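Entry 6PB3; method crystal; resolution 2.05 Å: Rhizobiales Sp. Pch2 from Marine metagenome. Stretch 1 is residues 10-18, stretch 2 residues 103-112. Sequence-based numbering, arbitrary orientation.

Stretch 1 10-18: LFEGASTYP
Stretch 2 (103-112) SIRITLLPLS

Residues 15-17 form a short strand that runs antiparallel to the strand beginning at R105, the two axes lying 158° apart in direction and 4.7 Å apart at closest approach. The register is fixed by three bridges: S15 with L108 (CA-CA 5.2 Å), T16 with T107 (4.7 Å) and Y17 with I106 (5.1 Å). The outer two are hydrogen-bonded pairs and the middle one is not. Phi/psi values of -122/148, -110/152 and -125/151 for S15, T16 and Y17 keep the backbone extended. L108 N donates to S15 O at 2.8 Å, nearly straight at 171°, and Y17 N donates to I106 O at 2.8 Å and 147°; the return bonds, S15 N to L108 O at 3.4 Å and I106 N to Y17 O at 3.3 Å, are weak. Between them T16 CA lies 3.3 Å from I106 O, a CA-H...O contact.

F11, P110 and Y17 cover the most surface in a contact that buries 698 Å² in total. Y17, buried, has chi1 -57° (m) and chi2 -82°, and its ring lies along the face shared by S15, I106 and L108. Y17 CD2 is 4.0 Å from I106 CG2 and Y17 CE2 is 3.5 Å from L108 CB, the latter atom at the ring edge. I106 (m, t) and L108 (t, p) thus give the aromatic ring apolar neighbours, with L108 CB meeting its edge. Its hydroxyl is not stranded there: S15, with chi1 66° (p), donates a weak hydrogen bond from S15 OG to Y17 OH at 3.0 Å, and Y17 OH is also bonded elsewhere in the structure.

Before the strand, the chain bends away from regular extension, with phi/psi -127/-78 at F11 and -167/-111 at E12. F11 adopts chi1 -73° (m) and chi2 -104°, which brings F11 CE1 to 4.1 Å from L109 CB; P110 O sits at the ring edge, 3.4 Å from F11 CB. S112, chi1 60° (p), anchors this end by donating from S112 OG to F11 O at 2.6 Å.

P110 has a C-gamma endo ring and lacks an amide hydrogen, so it cannot extend the ladder as a donor; it serves through packing. P110 CG approaches G13 O to 3.2 Å, and P110 CD lies 3.9 Å from A14 CA. The small A14 also places A14 CB 4.4 Å from L109 CD2. E12 is modelled only to CB, 3.8 Å from P110 CG. Beyond Y17, a cis peptide leads into P18.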

# COMPACT_ATOMS: atom_id res chain seq x y z
N LEU A 10 -19.77 -29.63 21.57
CA LEU A 10 -19.39 -30.26 20.31
C LEU A 10 -18.16 -29.59 19.71
O LEU A 10 -17.77 -28.49 20.12
CB LEU A 10 -20.55 -30.23 19.32
CG LEU A 10 -20.56 -31.36 18.29
CD1 LEU A 10 -21.18 -32.62 18.88
CD2 LEU A 10 -21.28 -30.92 17.03
N PHE A 11 -17.54 -30.25 18.73
CA PHE A 11 -16.35 -29.74 18.07
C PHE A 11 -16.55 -29.71 16.57
O PHE A 11 -16.80 -28.66 15.97
CB PHE A 11 -15.14 -30.61 18.38
CG PHE A 11 -14.63 -30.46 19.77
CD1 PHE A 11 -13.48 -29.73 20.01
CD2 PHE A 11 -15.29 -31.04 20.83
CE1 PHE A 11 -13.00 -29.59 21.29
CE2 PHE A 11 -14.82 -30.90 22.12
CZ PHE A 11 -13.67 -30.17 22.35
N GLU A 12 -16.41 -30.89 15.97
CA GLU A 12 -16.55 -31.12 14.54
C GLU A 12 -16.64 -32.63 14.32
O GLU A 12 -17.62 -33.26 14.72
CB GLU A 12 -15.38 -30.52 13.77
N GLY A 13 -15.61 -33.20 13.71
CA GLY A 13 -15.51 -34.64 13.55
C GLY A 13 -14.25 -35.21 14.17
O GLY A 13 -13.17 -35.12 13.57
N ALA A 14 -14.36 -35.80 15.35
CA ALA A 14 -13.19 -36.30 16.06
C ALA A 14 -12.73 -37.62 15.47
O ALA A 14 -13.54 -38.46 15.07
CB ALA A 14 -13.50 -36.48 17.55
N SER A 15 -11.41 -37.80 15.39
CA SER A 15 -10.83 -39.02 14.88
C SER A 15 -9.92 -39.65 15.94
O SER A 15 -9.31 -38.95 16.75
CB SER A 15 -10.03 -38.77 13.59
OG SER A 15 -8.89 -37.96 13.84
N THR A 16 -9.86 -40.98 15.92
CA THR A 16 -8.93 -41.72 16.76
C THR A 16 -7.84 -42.34 15.90
O THR A 16 -8.06 -42.66 14.73
CB THR A 16 -9.62 -42.82 17.55
OG1 THR A 16 -10.27 -43.72 16.64
CG2 THR A 16 -10.63 -42.21 18.51
N TYR A 17 -6.67 -42.51 16.50
CA TYR A 17 -5.55 -43.10 15.80
C TYR A 17 -5.02 -44.31 16.57
O TYR A 17 -5.13 -44.37 17.79
CB TYR A 17 -4.43 -42.08 15.61
CG TYR A 17 -4.88 -40.85 14.87
CD1 TYR A 17 -4.96 -40.84 13.48
CD2 TYR A 17 -5.22 -39.69 15.55
CE1 TYR A 17 -5.37 -39.70 12.80
CE2 TYR A 17 -5.62 -38.56 14.88
CZ TYR A 17 -5.70 -38.57 13.50
OH TYR A 17 -6.11 -37.44 12.82
N PRO A 18 -4.44 -45.29 15.87
CA PRO A 18 -4.23 -45.38 14.41
C PRO A 18 -5.50 -45.55 13.58
O PRO A 18 -6.52 -46.07 14.04
CB PRO A 18 -3.34 -46.62 14.26
CG PRO A 18 -2.82 -46.92 15.62
CD PRO A 18 -3.84 -46.43 16.58
N SER A 103 3.60 -45.81 20.13
CA SER A 103 2.72 -46.91 20.51
C SER A 103 1.67 -46.46 21.53
O SER A 103 1.50 -47.04 22.60
CB SER A 103 3.52 -48.11 21.04
OG SER A 103 4.24 -48.72 19.98
N ILE A 104 0.96 -45.37 21.18
CA ILE A 104 -0.15 -44.87 21.98
C ILE A 104 -1.38 -44.67 21.11
O ILE A 104 -1.29 -44.49 19.89
CB ILE A 104 0.18 -43.55 22.71
CG1 ILE A 104 0.69 -42.53 21.71
CG2 ILE A 104 1.19 -43.79 23.83
CD1 ILE A 104 1.04 -41.22 22.33
N ARG A 105 -2.54 -44.67 21.76
CA ARG A 105 -3.80 -44.32 21.12
C ARG A 105 -4.04 -42.83 21.29
O ARG A 105 -3.81 -42.28 22.37
CB ARG A 105 -4.92 -45.16 21.73
CG ARG A 105 -4.72 -46.67 21.41
CD ARG A 105 -5.28 -47.62 22.46
NE ARG A 105 -6.74 -47.63 22.48
CZ ARG A 105 -7.49 -48.48 21.79
NH1 ARG A 105 -6.92 -49.40 21.02
NH2 ARG A 105 -8.81 -48.42 21.87
N ILE A 106 -4.46 -42.17 20.21
CA ILE A 106 -4.49 -40.72 20.14
C ILE A 106 -5.87 -40.26 19.70
O ILE A 106 -6.41 -40.75 18.70
CB ILE A 106 -3.43 -40.17 19.17
CG1 ILE A 106 -2.03 -40.53 19.65
CG2 ILE A 106 -3.57 -38.65 19.02
CD1 ILE A 106 -0.96 -39.87 18.82
N THR A 107 -6.43 -39.30 20.44
CA THR A 107 -7.71 -38.69 20.11
C THR A 107 -7.45 -37.31 19.52
O THR A 107 -6.81 -36.47 20.17
CB THR A 107 -8.59 -38.58 21.35
OG1 THR A 107 -8.84 -39.89 21.89
CG2 THR A 107 -9.91 -37.92 21.00
N LEU A 108 -7.94 -37.07 18.32
CA LEU A 108 -7.82 -35.76 17.68
C LEU A 108 -9.12 -34.98 17.84
O LEU A 108 -10.19 -35.48 17.50
CB LEU A 108 -7.47 -35.90 16.20
CG LEU A 108 -7.39 -34.62 15.39
CD1 LEU A 108 -6.00 -33.98 15.52
CD2 LEU A 108 -7.74 -34.90 13.95
N LEU A 109 -9.01 -33.77 18.37
CA LEU A 109 -10.15 -32.88 18.52
C LEU A 109 -10.00 -31.72 17.54
O LEU A 109 -9.21 -30.80 17.80
CB LEU A 109 -10.27 -32.35 19.95
CG LEU A 109 -10.37 -33.45 21.02
CD1 LEU A 109 -10.27 -32.84 22.40
CD2 LEU A 109 -11.65 -34.26 20.88
N PRO A 110 -10.72 -31.72 16.42
CA PRO A 110 -10.64 -30.59 15.49
C PRO A 110 -11.56 -29.47 15.95
O PRO A 110 -12.75 -29.69 16.22
CB PRO A 110 -11.09 -31.18 14.16
CG PRO A 110 -12.08 -32.24 14.58
CD PRO A 110 -11.60 -32.79 15.92
N LEU A 111 -11.01 -28.27 16.06
CA LEU A 111 -11.78 -27.08 16.39
C LEU A 111 -12.39 -26.50 15.12
O LEU A 111 -11.67 -26.01 14.25
CB LEU A 111 -10.89 -26.05 17.07
CG LEU A 111 -11.59 -25.28 18.19
CD1 LEU A 111 -10.61 -24.31 18.82
CD2 LEU A 111 -12.79 -24.55 17.65
N SER A 112 -13.72 -26.54 15.03
CA SER A 112 -14.44 -25.86 13.94
C SER A 112 -14.52 -24.36 14.18
O SER A 112 -15.61 -23.78 14.17
CB SER A 112 -15.85 -26.44 13.79
OG SER A 112 -16.61 -26.29 14.98